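Local coordinates for beta sliding clamp (PDB 6PTR), which probably encircles DNA as a ring-shaped head-to-tail homodimer, tethering DNA polymerases and other proteins to it and conferring processivity, at residues C[165-171]-C[181-187]. Residue numbers count along the deposited sequence, not the author numbering.
Sequences LNGIYFH and RLVATDG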
loop_
_atom_site.group_PDB
_atom_site.type_symbol
_atom_site.label_atom_id
_atom_site.label_comp_id
_atom_site.label_asym_id
_atom_site.label_seq_id
_atom_site.Cartn_x
_atom_site.Cartn_y
_atom_site.Cartn_z
ATOM N N LEU C 165 14.004 -18.191 -18.938
ATOM C CA LEU C 165 13.094 -18.652 -17.902
ATOM C C LEU C 165 12.084 -17.583 -17.511
ATOM O O LEU C 165 11.198 -17.863 -16.706
ATOM C CB LEU C 165 13.870 -19.087 -16.641
ATOM C CG LEU C 165 14.821 -20.286 -16.786
ATOM C CD1 LEU C 165 15.224 -20.776 -15.406
ATOM C CD2 LEU C 165 14.181 -21.412 -17.563
ATOM N N ASN C 166 12.192 -16.370 -18.055
ATOM C CA ASN C 166 11.297 -15.267 -17.685
ATOM C C ASN C 166 10.028 -15.303 -18.542
ATOM O O ASN C 166 9.650 -14.336 -19.176
ATOM C CB ASN C 166 12.008 -13.923 -17.828
ATOM C CG ASN C 166 12.827 -13.542 -16.584
ATOM O OD1 ASN C 166 12.586 -12.503 -15.954
ATOM N ND2 ASN C 166 13.781 -14.393 -16.220
ATOM N N GLY C 167 9.374 -16.451 -18.543
ATOM C CA GLY C 167 8.145 -16.591 -19.309
ATOM C C GLY C 167 7.634 -17.997 -19.136
ATOM O O GLY C 167 8.158 -18.762 -18.324
ATOM N N ILE C 168 6.617 -18.344 -19.918
ATOM C CA ILE C 168 5.980 -19.654 -19.832
ATOM C C ILE C 168 6.219 -20.396 -21.133
ATOM O O ILE C 168 6.024 -19.838 -22.218
ATOM C CB ILE C 168 4.471 -19.533 -19.565
ATOM C CG1 ILE C 168 4.216 -18.960 -18.178
ATOM C CG2 ILE C 168 3.788 -20.911 -19.729
ATOM C CD1 ILE C 168 2.709 -18.771 -17.890
ATOM N N TYR C 169 6.629 -21.648 -21.035
ATOM C CA TYR C 169 6.881 -22.450 -22.230
ATOM C C TYR C 169 5.563 -23.091 -22.634
ATOM O O TYR C 169 5.069 -23.980 -21.944
ATOM C CB TYR C 169 7.954 -23.496 -21.958
ATOM C CG TYR C 169 8.334 -24.340 -23.163
ATOM C CD1 TYR C 169 8.580 -23.748 -24.397
ATOM C CD2 TYR C 169 8.431 -25.729 -23.071
ATOM C CE1 TYR C 169 8.928 -24.524 -25.524
ATOM C CE2 TYR C 169 8.787 -26.498 -24.183
ATOM C CZ TYR C 169 9.036 -25.884 -25.388
ATOM O OH TYR C 169 9.373 -26.635 -26.483
ATOM N N PHE C 170 5.031 -22.662 -23.786
ATOM C CA PHE C 170 3.691 -22.965 -24.290
ATOM C C PHE C 170 3.915 -23.914 -25.463
ATOM O O PHE C 170 4.502 -23.502 -26.464
ATOM C CB PHE C 170 3.075 -21.629 -24.717
ATOM C CG PHE C 170 1.626 -21.653 -25.171
ATOM C CD1 PHE C 170 0.599 -21.502 -24.260
ATOM C CD2 PHE C 170 1.319 -21.619 -26.519
ATOM C CE1 PHE C 170 -0.719 -21.435 -24.684
ATOM C CE2 PHE C 170 -0.015 -21.549 -26.948
ATOM C CZ PHE C 170 -1.018 -21.460 -26.018
ATOM N N HIS C 171 3.523 -25.190 -25.324
ATOM C CA HIS C 171 3.959 -26.195 -26.293
ATOM C C HIS C 171 3.003 -27.380 -26.321
ATOM O O HIS C 171 2.182 -27.573 -25.421
ATOM C CB HIS C 171 5.408 -26.654 -25.980
ATOM C CG HIS C 171 5.571 -27.354 -24.659
ATOM N ND1 HIS C 171 5.379 -26.726 -23.447
ATOM C CD2 HIS C 171 5.953 -28.625 -24.365
ATOM C CE1 HIS C 171 5.629 -27.577 -22.461
ATOM N NE2 HIS C 171 5.986 -28.737 -22.994
ATOM N N ARG C 181 0.427 -27.885 -23.293
ATOM C CA ARG C 181 1.072 -27.831 -21.993
ATOM C C ARG C 181 1.704 -26.469 -21.784
ATOM O O ARG C 181 2.224 -25.856 -22.724
ATOM C CB ARG C 181 2.141 -28.942 -21.857
ATOM C CG ARG C 181 2.957 -28.890 -20.573
ATOM C CD ARG C 181 3.868 -30.139 -20.531
ATOM N NE ARG C 181 3.145 -31.378 -20.205
ATOM C CZ ARG C 181 3.693 -32.588 -20.232
ATOM N NH1 ARG C 181 4.965 -32.734 -20.601
ATOM N NH2 ARG C 181 2.973 -33.654 -19.901
ATOM N N LEU C 182 1.644 -25.991 -20.551
ATOM C CA LEU C 182 2.372 -24.809 -20.124
ATOM C C LEU C 182 3.271 -25.217 -18.981
ATOM O O LEU C 182 2.810 -25.906 -18.070
ATOM C CB LEU C 182 1.445 -23.691 -19.632
ATOM C CG LEU C 182 0.636 -22.918 -20.677
ATOM C CD1 LEU C 182 -0.365 -23.796 -21.366
ATOM C CD2 LEU C 182 -0.067 -21.763 -19.978
ATOM N N VAL C 183 4.538 -24.794 -19.047
ATOM C CA VAL C 183 5.525 -25.019 -17.991
ATOM C C VAL C 183 6.173 -23.691 -17.635
ATOM O O VAL C 183 6.535 -22.892 -18.514
ATOM C CB VAL C 183 6.594 -26.054 -18.403
ATOM C CG1 VAL C 183 7.720 -26.117 -17.338
ATOM C CG2 VAL C 183 5.972 -27.439 -18.574
ATOM N N ALA C 184 6.363 -23.461 -16.334
ATOM C CA ALA C 184 7.157 -22.333 -15.880
ATOM C C ALA C 184 8.077 -22.802 -14.765
ATOM O O ALA C 184 7.717 -23.662 -13.959
ATOM C CB ALA C 184 6.284 -21.173 -15.351
ATOM N N THR C 185 9.246 -22.199 -14.708
ATOM C CA THR C 185 10.163 -22.528 -13.630
ATOM C C THR C 185 11.093 -21.352 -13.400
ATOM O O THR C 185 11.353 -20.545 -14.295
ATOM C CB THR C 185 10.947 -23.796 -13.966
ATOM O OG1 THR C 185 11.784 -24.154 -12.850
ATOM C CG2 THR C 185 11.832 -23.556 -15.169
ATOM N N ASP C 186 11.605 -21.273 -12.175
ATOM C CA ASP C 186 12.650 -20.328 -11.827
ATOM C C ASP C 186 13.926 -21.041 -11.382
ATOM O O ASP C 186 14.808 -20.402 -10.805
ATOM C CB ASP C 186 12.144 -19.374 -10.741
ATOM C CG ASP C 186 11.818 -20.077 -9.433
ATOM O OD1 ASP C 186 11.981 -21.318 -9.330
ATOM O OD2 ASP C 186 11.386 -19.369 -8.504
ATOM N N GLY C 187 14.031 -22.347 -11.627
ATOM C CA GLY C 187 15.155 -23.144 -11.204
ATOM C C GLY C 187 15.005 -23.747 -9.823
ATOM O O GLY C 187 15.856 -24.552 -9.417
HETATM O O HOH W 1 9.781 -20.401 -16.832
#
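Four backbone hydrogen bonds hold strands 167-171 and 181-185 antiparallel. Tyr169 N donates to Val183 O (2.8 Å) and Val183 N to Tyr169 O (3.1 Å); two residues along, past the non-hydrogen-bonded Phe170-Leu182 pair, His171 N donates to Arg181 O (3.0 Å) and Arg181 N to His171 O (2.8 Å). Tyr169 O accepts a second hydrogen bond, from His171 ND1 (3.1 Å), which folds the imidazole over Arg181 CB. His171 NE2 is hydrogen-bonded to the Tyr259 hydroxyl, and the Arg181 guanidinium pairs with Asp194. These strands form a hairpin within an eight-stranded antiparallel sheet joining the central and C-terminal domains; strands 207-210 and 189-196 flank the hairpin and take the outward-directed backbone groups of Ile168, Phe170, Leu182 and Ala184. Ile168 CG2 packs on Leu182 CB (3.6 Å) against helix 142-152. Toward Leu165 the strands splay and a water fills the gap, accepting from Thr185 N (2.8 Å), with Leu165 O (2.9 Å) and Gly167 O (2.7 Å) among the acceptors competing for its protons. Thr185 OG1 accepts from Gly187 N (3.1 Å) in an ST turn and is also hydrogen-bonded to Arg189 O; Thr185 and Gly187 meet the bound griselimycin.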